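Local coordinates for protein galactonate dehydratase (Zobellia galactanivorans, PDB 5OLC) that belongs to the enolase superfamily, joining an N-terminal domain of the mandelate racemase/muconate lactonizing type to a C-terminal TIM-barrel-like domain, at residues 16-21 / 62-67; 51-56 / 373-378; 310-315 / 336-341. One frame throughout, in Å; residues are numbered along the deposited sequence.

Interaction 1. Residues 16-21 / 62-67; sequences PYVISH and VIKSGI
Lys-64 NZ forms a salt bridge with Asp-68 OD2, one turn further along helix 60-70, while the methylenes that carry the ammonium group lie against Pro-16 and Val-18 of the neighbouring strand. The lysine thus works in two ways, its charged end paired within its own helix and its aliphatic part serving as packing surface. CG sits on the side opposite the backbone N (chi1 -156°), and the chain then bends at chi2 and chi3, which turns it across the strand side chains at about a right angle. Lys-64 CG lies 3.4 Å from Val-18 CG2 and 3.7 Å from Pro-16 CB; beyond the bend, Lys-64 CE comes within 3.9 Å of Pro-16 CG. Of the two valine methyls, CG2 alone does the touching, and it also meets Lys-64 CB at 3.6 Å. One helical turn on, Ile-67 lies over a face of the proline ring, whereas Lys-64 meets it at the CB-CG edge: the proline and isoleucine side chains slide past each other in opposite directions, with Ile-67 CG2 3.9 Å from Pro-16 CG and Ile-67 CD1 4.0 Å from Pro-16 CB. Pro-16 therefore packs against both Lys-64 and Ile-67, and no hydrogen bond crosses the interface. Strand and helix run almost exactly antiparallel (174°), and the axes of the two segments come within 8.4 Å. Ile-67 also rests on Cys-40 and Val-42 of strand 36-46, so the helix covers two adjacent strands. On the helix's far side, Ser-65 OG is hydrogen-bonded to Ser-65 OG of the second subunit. Tyr-17 and Ile-19, alternating with the contact residues, serve the other sheet face. A three-stranded antiparallel meander with helices packed on one face is characteristic of the enolase-superfamily N-terminal domain.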
ATOM      1  N   PRO A  16     -39.987  18.929  20.450  1.00 51.91           N
ATOM      2  CA  PRO A  16     -39.250  19.666  19.410  1.00 51.34           C
ATOM      3  C   PRO A  16     -39.968  20.939  18.948  1.00 54.20           C
ATOM      4  O   PRO A  16     -41.181  20.942  18.806  1.00 53.20           O
ATOM      5  CB  PRO A  16     -39.095  18.632  18.300  1.00 53.50           C
ATOM      6  CG  PRO A  16     -40.268  17.699  18.465  1.00 57.55           C
ATOM      7  CD  PRO A  16     -40.738  17.780  19.882  1.00 53.41           C
ATOM      8  N   TYR A  17     -39.228  22.028  18.764  1.00 52.52           N
ATOM      9  CA  TYR A  17     -39.786  23.306  18.329  1.00 53.70           C
ATOM     10  C   TYR A  17     -38.993  23.851  17.172  1.00 58.39           C
ATOM     11  O   TYR A  17     -37.775  24.009  17.291  1.00 57.60           O
ATOM     12  CB  TYR A  17     -39.793  24.354  19.450  1.00 56.26           C
ATOM     13  CG  TYR A  17     -40.458  23.912  20.737  1.00 60.82           C
ATOM     14  CD1 TYR A  17     -41.846  23.851  20.843  1.00 63.67           C
ATOM     15  CD2 TYR A  17     -39.706  23.620  21.871  1.00 61.88           C
ATOM     16  CE1 TYR A  17     -42.468  23.457  22.031  1.00 64.81           C
ATOM     17  CE2 TYR A  17     -40.316  23.230  23.066  1.00 63.05           C
ATOM     18  CZ  TYR A  17     -41.699  23.149  23.141  1.00 70.11           C
ATOM     19  OH  TYR A  17     -42.322  22.753  24.301  1.00 68.95           O
ATOM     20  N   VAL A  18     -39.686  24.131  16.044  1.00 55.58           N
ATOM     21  CA  VAL A  18     -39.107  24.726  14.838  1.00 54.86           C
ATOM     22  C   VAL A  18     -39.352  26.217  14.960  1.00 62.05           C
ATOM     23  O   VAL A  18     -40.510  26.649  15.026  1.00 62.94           O
ATOM     24  CB  VAL A  18     -39.704  24.173  13.528  1.00 56.63           C
ATOM     25  CG1 VAL A  18     -39.120  24.896  12.325  1.00 55.93           C
ATOM     26  CG2 VAL A  18     -39.491  22.680  13.408  1.00 55.86           C
ATOM     27  N   ILE A  19     -38.277  26.996  15.034  1.00 59.67           N
ATOM     28  CA  ILE A  19     -38.404  28.439  15.195  1.00 60.46           C
ATOM     29  C   ILE A  19     -37.918  29.134  13.925  1.00 68.93           C
ATOM     30  O   ILE A  19     -36.855  28.789  13.404  1.00 69.25           O
ATOM     31  CB  ILE A  19     -37.771  28.959  16.523  1.00 62.70           C
ATOM     32  CG1 ILE A  19     -36.297  28.491  16.706  1.00 62.22           C
ATOM     33  CG2 ILE A  19     -38.643  28.537  17.712  1.00 62.37           C
ATOM     34  CD1 ILE A  19     -35.440  29.268  17.752  1.00 59.12           C
ATOM     35  N   SER A  20     -38.741  30.060  13.391  1.00 68.06           N
ATOM     36  CA  SER A  20     -38.473  30.779  12.144  1.00 69.17           C
ATOM     37  C   SER A  20     -38.326  32.307  12.301  1.00 77.74           C
ATOM     38  O   SER A  20     -38.989  32.893  13.158  1.00 78.50           O
ATOM     39  CB  SER A  20     -39.570  30.460  11.133  1.00 72.32           C
ATOM     40  OG  SER A  20     -39.212  30.918   9.838  1.00 82.98           O
ATOM     41  N   HIS A  21     -37.467  32.950  11.467  1.00 77.05           N
ATOM     42  CA  HIS A  21     -37.239  34.412  11.450  1.00 78.40           C
ATOM     43  C   HIS A  21     -36.538  34.878  10.156  1.00 86.54           C
ATOM     44  O   HIS A  21     -35.495  34.329   9.807  1.00 87.22           O
ATOM     45  CB  HIS A  21     -36.512  34.891  12.733  1.00 79.10           C
ATOM     46  CG  HIS A  21     -35.420  35.898  12.537  1.00 82.60           C
ATOM     47  ND1 HIS A  21     -35.698  37.235  12.314  1.00 84.57           N
ATOM     48  CD2 HIS A  21     -34.078  35.733  12.584  1.00 84.54           C
ATOM     49  CE1 HIS A  21     -34.520  37.833  12.202  1.00 84.17           C
ATOM     50  NE2 HIS A  21     -33.517  36.971  12.367  1.00 84.42           N
ATOM     51  N   VAL A  62     -37.269  18.820   9.045  1.00 53.44           N
ATOM     52  CA  VAL A  62     -36.833  17.448   8.770  1.00 53.66           C
ATOM     53  C   VAL A  62     -36.243  16.859  10.035  1.00 57.54           C
ATOM     54  O   VAL A  62     -36.447  15.668  10.310  1.00 57.11           O
ATOM     55  CB  VAL A  62     -35.841  17.339   7.591  1.00 57.80           C
ATOM     56  CG1 VAL A  62     -35.973  15.982   6.906  1.00 57.82           C
ATOM     57  CG2 VAL A  62     -36.053  18.462   6.586  1.00 57.66           C
ATOM     58  N   ILE A  63     -35.515  17.702  10.808  1.00 53.63           N
ATOM     59  CA  ILE A  63     -34.911  17.307  12.086  1.00 53.88           C
ATOM     60  C   ILE A  63     -36.026  17.071  13.125  1.00 56.61           C
ATOM     61  O   ILE A  63     -35.966  16.115  13.908  1.00 56.60           O
ATOM     62  CB  ILE A  63     -33.827  18.348  12.538  1.00 57.19           C
ATOM     63  CG1 ILE A  63     -32.545  18.219  11.677  1.00 57.35           C
ATOM     64  CG2 ILE A  63     -33.479  18.239  14.040  1.00 57.62           C
ATOM     65  CD1 ILE A  63     -31.829  19.471  11.495  1.00 61.57           C
ATOM     66  N   LYS A  64     -37.049  17.937  13.083  1.00 51.42           N
ATOM     67  CA  LYS A  64     -38.185  17.923  13.973  1.00 51.21           C
ATOM     68  C   LYS A  64     -38.967  16.611  13.853  1.00 56.21           C
ATOM     69  O   LYS A  64     -39.469  16.099  14.849  1.00 57.45           O
ATOM     70  CB  LYS A  64     -39.067  19.122  13.655  1.00 54.20           C
ATOM     71  CG  LYS A  64     -39.956  19.566  14.815  1.00 66.51           C
ATOM     72  CD  LYS A  64     -41.428  19.478  14.466  1.00 63.42           C
ATOM     73  CE  LYS A  64     -42.101  18.291  15.106  1.00 58.38           C
ATOM     74  NZ  LYS A  64     -43.496  18.119  14.610  1.00 61.81           N
ATOM     75  N   SER A  65     -39.050  16.056  12.647  1.00 51.22           N
ATOM     76  CA  SER A  65     -39.751  14.793  12.427  1.00 49.91           C
ATOM     77  C   SER A  65     -38.884  13.645  12.904  1.00 52.24           C
ATOM     78  O   SER A  65     -39.414  12.603  13.310  1.00 50.71           O
ATOM     79  CB  SER A  65     -40.087  14.625  10.950  1.00 51.90           C
ATOM     80  OG  SER A  65     -40.927  15.687  10.541  1.00 57.57           O
ATOM     81  N   GLY A  66     -37.561  13.853  12.822  1.00 48.10           N
ATOM     82  CA  GLY A  66     -36.554  12.897  13.253  1.00 47.80           C
ATOM     83  C   GLY A  66     -36.694  12.635  14.732  1.00 51.12           C
ATOM     84  O   GLY A  66     -36.826  11.474  15.133  1.00 51.02           O
ATOM     85  N   ILE A  67     -36.753  13.736  15.543  1.00 45.84           N
ATOM     86  CA  ILE A  67     -36.939  13.679  16.996  1.00 44.40           C
ATOM     87  C   ILE A  67     -38.224  12.889  17.292  1.00 53.29           C
ATOM     88  O   ILE A  67     -38.182  11.957  18.107  1.00 55.09           O
ATOM     89  CB  ILE A  67     -36.953  15.083  17.622  1.00 45.47           C
ATOM     90  CG1 ILE A  67     -35.554  15.718  17.562  1.00 44.17           C
ATOM     91  CG2 ILE A  67     -37.477  15.026  19.057  1.00 45.25           C
ATOM     92  CD1 ILE A  67     -35.519  17.175  17.249  1.00 39.84           C
TER

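Interaction 2. Residues 51-56 / 373-378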
ATOM      1  N   TYR A  51     -35.826  19.820  33.172  1.00 46.05           N
ATOM      2  CA  TYR A  51     -35.777  19.934  31.722  1.00 44.59           C
ATOM      3  C   TYR A  51     -34.356  20.099  31.261  1.00 47.36           C
ATOM      4  O   TYR A  51     -33.478  20.383  32.068  1.00 46.12           O
ATOM      5  CB  TYR A  51     -36.687  21.037  31.192  1.00 45.54           C
ATOM      6  CG  TYR A  51     -36.334  22.437  31.645  1.00 47.02           C
ATOM      7  CD1 TYR A  51     -36.966  23.013  32.738  1.00 48.57           C
ATOM      8  CD2 TYR A  51     -35.484  23.243  30.888  1.00 47.62           C
ATOM      9  CE1 TYR A  51     -36.688  24.320  33.130  1.00 49.26           C
ATOM     10  CE2 TYR A  51     -35.206  24.555  31.261  1.00 48.45           C
ATOM     11  CZ  TYR A  51     -35.817  25.091  32.381  1.00 55.99           C
ATOM     12  OH  TYR A  51     -35.535  26.376  32.769  1.00 57.91           O
ATOM     13  N   GLY A  52     -34.148  19.884  29.970  1.00 46.31           N
ATOM     14  CA  GLY A  52     -32.872  20.012  29.274  1.00 46.98           C
ATOM     15  C   GLY A  52     -33.117  20.512  27.866  1.00 52.41           C
ATOM     16  O   GLY A  52     -34.027  20.026  27.180  1.00 49.71           O
ATOM     17  N   TRP A  53     -32.339  21.525  27.449  1.00 51.73           N
ATOM     18  CA  TRP A  53     -32.451  22.134  26.119  1.00 51.44           C
ATOM     19  C   TRP A  53     -31.382  21.607  25.127  1.00 50.11           C
ATOM     20  O   TRP A  53     -30.199  21.516  25.455  1.00 48.46           O
ATOM     21  CB  TRP A  53     -32.454  23.679  26.214  1.00 51.01           C
ATOM     22  CG  TRP A  53     -33.756  24.263  26.674  1.00 52.71           C
ATOM     23  CD1 TRP A  53     -34.019  24.830  27.889  1.00 56.03           C
ATOM     24  CD2 TRP A  53     -34.985  24.321  25.930  1.00 52.58           C
ATOM     25  NE1 TRP A  53     -35.334  25.250  27.944  1.00 55.32           N
ATOM     26  CE2 TRP A  53     -35.953  24.935  26.760  1.00 56.31           C
ATOM     27  CE3 TRP A  53     -35.353  23.946  24.627  1.00 53.28           C
ATOM     28  CZ2 TRP A  53     -37.260  25.183  26.326  1.00 54.98           C
ATOM     29  CZ3 TRP A  53     -36.650  24.171  24.213  1.00 54.24           C
ATOM     30  CH2 TRP A  53     -37.585  24.795  25.052  1.00 54.77           C
ATOM     31  N   GLY A  54     -31.836  21.244  23.936  1.00 44.72           N
ATOM     32  CA  GLY A  54     -30.993  20.713  22.871  1.00 43.66           C
ATOM     33  C   GLY A  54     -31.239  21.377  21.538  1.00 43.28           C
ATOM     34  O   GLY A  54     -32.181  22.146  21.397  1.00 43.89           O
ATOM     35  N   GLU A  55     -30.392  21.087  20.565  1.00 37.25           N
ATOM     36  CA  GLU A  55     -30.450  21.672  19.236  1.00 36.91           C
ATOM     37  C   GLU A  55     -29.870  20.705  18.192  1.00 42.47           C
ATOM     38  O   GLU A  55     -28.894  19.999  18.460  1.00 39.18           O
ATOM     39  CB  GLU A  55     -29.648  22.991  19.237  1.00 38.05           C
ATOM     40  CG  GLU A  55     -29.816  23.885  18.023  1.00 41.59           C
ATOM     41  CD  GLU A  55     -29.216  25.266  18.222  1.00 61.30           C
ATOM     42  OE1 GLU A  55     -28.969  25.649  19.385  1.00 48.62           O
ATOM     43  OE2 GLU A  55     -28.967  25.961  17.211  1.00 56.62           O
ATOM     44  N   GLY A  56     -30.504  20.690  17.027  1.00 44.14           N
ATOM     45  CA  GLY A  56     -30.092  19.929  15.855  1.00 46.94           C
ATOM     46  C   GLY A  56     -29.682  20.880  14.747  1.00 55.77           C
ATOM     47  O   GLY A  56     -30.263  21.966  14.634  1.00 54.21           O
ATOM     48  N   VAL A 373     -34.594  28.982  27.526  1.00 66.62           N
ATOM     49  CA  VAL A 373     -35.386  29.478  26.405  1.00 66.56           C
ATOM     50  C   VAL A 373     -36.526  30.383  26.936  1.00 73.12           C
ATOM     51  O   VAL A 373     -37.298  29.947  27.799  1.00 73.65           O
ATOM     52  CB  VAL A 373     -35.904  28.308  25.519  1.00 69.01           C
ATOM     53  CG1 VAL A 373     -37.031  28.747  24.579  1.00 68.37           C
ATOM     54  CG2 VAL A 373     -34.762  27.649  24.744  1.00 68.62           C
ATOM     55  N   ASP A 374     -36.611  31.639  26.422  1.00 69.62           N
ATOM     56  CA  ASP A 374     -37.674  32.598  26.742  1.00 69.57           C
ATOM     57  C   ASP A 374     -38.909  32.029  26.037  1.00 74.77           C
ATOM     58  O   ASP A 374     -38.992  32.081  24.806  1.00 75.80           O
ATOM     59  CB  ASP A 374     -37.318  34.009  26.202  1.00 71.00           C
ATOM     60  CG  ASP A 374     -38.265  35.150  26.562  1.00 76.65           C
ATOM     61  OD1 ASP A 374     -39.433  34.873  26.906  1.00 76.39           O
ATOM     62  OD2 ASP A 374     -37.845  36.326  26.458  1.00 80.16           O
ATOM     63  N   MET A 375     -39.830  31.427  26.813  1.00 70.39           N
ATOM     64  CA  MET A 375     -41.014  30.736  26.293  1.00 69.96           C
ATOM     65  C   MET A 375     -42.028  31.647  25.565  1.00 72.31           C
ATOM     66  O   MET A 375     -42.857  31.138  24.802  1.00 69.32           O
ATOM     67  CB  MET A 375     -41.685  29.905  27.394  1.00 72.35           C
ATOM     68  CG  MET A 375     -40.776  28.822  27.967  1.00 75.99           C
ATOM     69  SD  MET A 375     -40.091  27.674  26.748  1.00 80.50           S
ATOM     70  CE  MET A 375     -41.219  26.281  26.925  1.00 77.24           C
ATOM     71  N   ASP A 376     -41.917  32.983  25.759  1.00 70.16           N
ATOM     72  CA  ASP A 376     -42.756  33.971  25.082  1.00 70.43           C
ATOM     73  C   ASP A 376     -42.190  34.236  23.691  1.00 73.54           C
ATOM     74  O   ASP A 376     -42.949  34.256  22.716  1.00 73.25           O
ATOM     75  CB  ASP A 376     -42.869  35.266  25.904  1.00 73.03           C
ATOM     76  CG  ASP A 376     -43.573  35.111  27.245  1.00 87.27           C
ATOM     77  OD1 ASP A 376     -44.501  34.265  27.343  1.00 88.46           O
ATOM     78  OD2 ASP A 376     -43.235  35.867  28.178  1.00 94.58           O
ATOM     79  N   LYS A 377     -40.846  34.373  23.587  1.00 69.86           N
ATOM     80  CA  LYS A 377     -40.143  34.564  22.304  1.00 69.26           C
ATOM     81  C   LYS A 377     -40.111  33.259  21.497  1.00 72.13           C
ATOM     82  O   LYS A 377     -39.975  33.294  20.277  1.00 71.21           O
ATOM     83  CB  LYS A 377     -38.745  35.144  22.510  1.00 71.46           C
ATOM     84  CG  LYS A 377     -38.775  36.476  23.235  1.00 86.51           C
ATOM     85  CD  LYS A 377     -38.273  37.608  22.366  1.00 99.93           C
ATOM     86  CE  LYS A 377     -37.789  38.787  23.186  1.00111.71           C
ATOM     87  NZ  LYS A 377     -36.595  38.456  24.021  1.00118.83           N
ATOM     88  N   LEU A 378     -40.291  32.116  22.187  1.00 68.78           N
ATOM     89  CA  LEU A 378     -40.401  30.776  21.612  1.00 68.71           C
ATOM     90  C   LEU A 378     -41.757  30.700  20.920  1.00 75.85           C
ATOM     91  O   LEU A 378     -41.787  30.417  19.722  1.00 76.92           O
ATOM     92  CB  LEU A 378     -40.271  29.695  22.717  1.00 68.39           C
ATOM     93  CG  LEU A 378     -40.118  28.191  22.372  1.00 72.16           C
ATOM     94  CD1 LEU A 378     -41.443  27.511  22.102  1.00 71.94           C
ATOM     95  CD2 LEU A 378     -39.094  27.927  21.313  1.00 73.58           C
TER
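Val-373 lies over one face of the Trp-53 indole. Its CG2 stands 3.5 Å from the centroid of the six-membered ring and only 12° off the ring normal, a CH-pi contact made almost squarely from above, and Val-373 CB reaches Trp-53 CZ2 at 3.5 Å. With CG1 opposite the backbone N (chi1 164°), CG2 stands opposite the carbonyl carbon, over the ring centre, while CG1 leans towards the outer CZ2-CH2 bond. Ile-310 of helix 309-321 touches both the valine and the tryptophan. Asp-374 turns away from strand 51-56 and caps helix 375-381 at its N-cap position: Asp-374 OD1 accepts a weak bond from Asp-376 N at 3.3 Å. Here the chain, leaving strand 371-373, comes back to the N-terminal sheet; in enolase-superfamily proteins the C-terminal segment commonly completes the domain that caps the barrel. Met-375 comes at the indole from another quarter. Its chain, bent at chi2 (-55°) and chi3, brings SD back to the ring edge, 5.1 Å from the six-membered ring centroid and near the ring plane, a Met-aromatic contact whose nearest approach is Met-375 SD to Trp-53 CZ2 at 3.8 Å. Lys-377 NZ makes a long salt bridge of 3.5 Å to Asp-374 OD2, so both carboxylate oxygens have partners in the first turn. Leu-378, its backbone N bonded to Asp-374 O at 2.9 Å, points towards the strand but spends its side chain on Tyr-17, Ile-19 and Val-349.

Interaction 3. Residues 310-315 / 336-341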
ATOM      1  N   ILE A 310     -27.971  27.354  22.599  1.00 55.28           N
ATOM      2  CA  ILE A 310     -28.010  25.944  23.029  1.00 54.16           C
ATOM      3  C   ILE A 310     -26.808  25.247  22.390  1.00 56.06           C
ATOM      4  O   ILE A 310     -26.064  24.573  23.096  1.00 55.07           O
ATOM      5  CB  ILE A 310     -29.338  25.186  22.743  1.00 57.39           C
ATOM      6  CG1 ILE A 310     -30.510  25.822  23.504  1.00 58.48           C
ATOM      7  CG2 ILE A 310     -29.190  23.726  23.148  1.00 56.81           C
ATOM      8  CD1 ILE A 310     -31.835  25.492  23.006  1.00 66.32           C
ATOM      9  N   ALA A 311     -26.598  25.490  21.064  1.00 51.75           N
ATOM     10  CA  ALA A 311     -25.493  25.027  20.224  1.00 50.54           C
ATOM     11  C   ALA A 311     -24.164  25.630  20.665  1.00 56.23           C
ATOM     12  O   ALA A 311     -23.190  24.878  20.821  1.00 57.13           O
ATOM     13  CB  ALA A 311     -25.741  25.411  18.789  1.00 50.94           C
ATOM     14  N   ILE A 312     -24.098  26.984  20.844  1.00 51.20           N
ATOM     15  CA  ILE A 312     -22.854  27.638  21.266  1.00 50.23           C
ATOM     16  C   ILE A 312     -22.399  27.092  22.623  1.00 55.54           C
ATOM     17  O   ILE A 312     -21.232  26.734  22.755  1.00 55.50           O
ATOM     18  CB  ILE A 312     -22.913  29.177  21.208  1.00 52.47           C
ATOM     19  CG1 ILE A 312     -23.278  29.642  19.800  1.00 52.33           C
ATOM     20  CG2 ILE A 312     -21.586  29.816  21.669  1.00 51.87           C
ATOM     21  CD1 ILE A 312     -24.177  30.883  19.738  1.00 61.85           C
ATOM     22  N   SER A 313     -23.337  26.940  23.589  1.00 52.69           N
ATOM     23  CA  SER A 313     -23.063  26.395  24.926  1.00 52.52           C
ATOM     24  C   SER A 313     -22.378  25.035  24.881  1.00 56.58           C
ATOM     25  O   SER A 313     -21.358  24.870  25.541  1.00 56.81           O
ATOM     26  CB  SER A 313     -24.336  26.314  25.758  1.00 55.28           C
ATOM     27  OG  SER A 313     -24.753  27.620  26.104  1.00 63.82           O
ATOM     28  N   ALA A 314     -22.906  24.086  24.064  1.00 52.35           N
ATOM     29  CA  ALA A 314     -22.353  22.748  23.877  1.00 51.84           C
ATOM     30  C   ALA A 314     -20.873  22.830  23.428  1.00 55.22           C
ATOM     31  O   ALA A 314     -20.037  22.076  23.946  1.00 54.39           O
ATOM     32  CB  ALA A 314     -23.189  21.981  22.867  1.00 52.57           C
ATOM     33  N   ALA A 315     -20.545  23.793  22.522  1.00 50.45           N
ATOM     34  CA  ALA A 315     -19.172  24.039  22.072  1.00 48.57           C
ATOM     35  C   ALA A 315     -18.347  24.657  23.181  1.00 50.20           C
ATOM     36  O   ALA A 315     -17.218  24.230  23.371  1.00 49.73           O
ATOM     37  CB  ALA A 315     -19.150  24.918  20.842  1.00 48.97           C
ATOM     38  N   MET A 336     -13.259  28.744  19.105  1.00 68.12           N
ATOM     39  CA  MET A 336     -14.518  28.107  18.719  1.00 67.81           C
ATOM     40  C   MET A 336     -15.304  29.036  17.799  1.00 71.56           C
ATOM     41  O   MET A 336     -15.006  30.236  17.751  1.00 71.46           O
ATOM     42  CB  MET A 336     -15.341  27.693  19.943  1.00 70.32           C
ATOM     43  CG  MET A 336     -16.008  28.848  20.648  1.00 74.11           C
ATOM     44  SD  MET A 336     -17.154  28.288  21.897  1.00 78.61           S
ATOM     45  CE  MET A 336     -17.877  29.778  22.291  1.00 75.68           C
ATOM     46  N   GLU A 337     -16.297  28.494  17.071  1.00 67.88           N
ATOM     47  CA  GLU A 337     -17.086  29.301  16.144  1.00 67.82           C
ATOM     48  C   GLU A 337     -18.154  30.138  16.844  1.00 71.24           C
ATOM     49  O   GLU A 337     -19.140  29.601  17.356  1.00 69.23           O
ATOM     50  CB  GLU A 337     -17.686  28.451  15.002  1.00 69.42           C
ATOM     51  CG  GLU A 337     -18.170  29.280  13.821  1.00 79.87           C
ATOM     52  CD  GLU A 337     -18.415  28.558  12.511  1.00107.32           C
ATOM     53  OE1 GLU A 337     -17.696  27.574  12.215  1.00112.44           O
ATOM     54  OE2 GLU A 337     -19.275  29.037  11.736  1.00100.28           O
ATOM     55  N   LEU A 338     -17.964  31.465  16.819  1.00 69.34           N
ATOM     56  CA  LEU A 338     -18.924  32.396  17.390  1.00 69.82           C
ATOM     57  C   LEU A 338     -19.588  33.213  16.278  1.00 76.46           C
ATOM     58  O   LEU A 338     -19.011  34.206  15.818  1.00 75.53           O
ATOM     59  CB  LEU A 338     -18.252  33.297  18.443  1.00 69.70           C
ATOM     60  CG  LEU A 338     -19.177  34.061  19.397  1.00 73.76           C
ATOM     61  CD1 LEU A 338     -19.830  33.135  20.428  1.00 73.38           C
ATOM     62  CD2 LEU A 338     -18.420  35.135  20.111  1.00 75.39           C
ATOM     63  N   ASP A 339     -20.789  32.765  15.823  1.00 75.76           N
ATOM     64  CA  ASP A 339     -21.584  33.427  14.778  1.00 77.08           C
ATOM     65  C   ASP A 339     -21.939  34.850  15.199  1.00 84.56           C
ATOM     66  O   ASP A 339     -22.629  35.034  16.203  1.00 84.88           O
ATOM     67  CB  ASP A 339     -22.858  32.618  14.449  1.00 79.16           C
ATOM     68  CG  ASP A 339     -23.738  33.199  13.348  1.00 89.40           C
ATOM     69  OD1 ASP A 339     -23.183  33.754  12.373  1.00 89.34           O
ATOM     70  OD2 ASP A 339     -24.979  33.071  13.447  1.00 97.09           O
ATOM     71  N   ARG A 340     -21.431  35.857  14.471  1.00 83.42           N
ATOM     72  CA  ARG A 340     -21.691  37.260  14.824  1.00 84.58           C
ATOM     73  C   ARG A 340     -22.684  37.968  13.868  1.00 91.70           C
ATOM     74  O   ARG A 340     -22.886  39.186  13.964  1.00 91.56           O
ATOM     75  CB  ARG A 340     -20.373  38.056  14.972  1.00 83.83           C
ATOM     76  CG  ARG A 340     -19.416  37.591  16.084  1.00 92.24           C
ATOM     77  CD  ARG A 340     -20.073  37.196  17.405  1.00100.84           C
ATOM     78  NE  ARG A 340     -20.747  38.307  18.078  1.00109.70           N
ATOM     79  CZ  ARG A 340     -21.793  38.169  18.887  1.00125.03           C
ATOM     80  NH1 ARG A 340     -22.308  36.968  19.122  1.00108.04           N
ATOM     81  NH2 ARG A 340     -22.344  39.233  19.452  1.00117.98           N
ATOM     82  N   THR A 341     -23.339  37.186  12.989  1.00 89.74           N
ATOM     83  CA  THR A 341     -24.328  37.674  12.024  1.00 90.09           C
ATOM     84  C   THR A 341     -25.646  38.047  12.735  1.00 94.36           C
ATOM     85  O   THR A 341     -25.758  37.912  13.962  1.00 93.87           O
ATOM     86  CB  THR A 341     -24.553  36.631  10.899  1.00100.92           C
ATOM     87  OG1 THR A 341     -25.106  35.436  11.452  1.00100.37           O
ATOM     88  CG2 THR A 341     -23.282  36.320  10.105  1.00100.43           C
TER
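Ile-312 reaches from the helix towards strand 337-339 and sets one methyl, CG2, beside two side chains: Met-336 CE at 3.8 Å and Leu-338 CD1 at 4.0 Å. Both partners cross the isoleucine at about a right angle, so single methyls touch and no chains run alongside one another. CG2 can do this because it stands opposite the backbone N. One turn later, Ala-315 meets the thioether sulfur, with Met-336 SD 4.1 Å from Ala-315 CB and 4.0 Å from Ala-315 C. Met-336 starts with CG between its backbone N and carbonyl carbon (chi1 75°) and is extended beyond, which lays sulfur and methyl along the Ala-315 and Ile-312 side of the helix. All four touching residues are buried; no hydrogen bond crosses, and the side-chain contacts are apolar. Strand 337-339 pairs in parallel with strand 136-142 of the barrel, and helix 309-321 is the preceding helix in the chain; the contact is thus helix-on-strand packing of the TIM-barrel type. Met-336 also lies on Ile-137, and Leu-338 on Phe-168. Between them, the Glu-337 side chain leads away from the helix to a salt bridge with Lys-172 on strand 170-174. At the strand's end the polar groups take over. Thr-341 OG1 donates to Asp-339 OD1 at 2.7 Å, arriving on the syn side and 25° out of the carboxylate plane; the same oxygen receives a weak bond from Thr-341 N at 3.5 Å. The turn thereby folds back on the aspartate, whose other oxygen, OD2, forms a salt bridge with Arg-37 of strand 36-46.

Interactions 1 and 2 use opposite faces of strand 11-22 and have centres about 12 Å apart: Pro-16 and Val-18 face helix 60-70, whereas Tyr-17 CE2 packs on Trp-53 CH2 at 3.7 Å. Interaction 2 passes the connection on to the barrel, its centre about 15 Å from that of interaction 3, through a probable hydrogen bond of 2.9 Å between Glu-55 OE1 and Ala-311 N and through Ile-310 CG2, 3.4 Å from Trp-53 O. Interactions 1 and 3 do not touch, their nearest atoms being about 7 Å apart. In enolase-superfamily proteins the active site lies between barrel and capping domain, the two parts that meet where strand 51-56 touches helix 309-321.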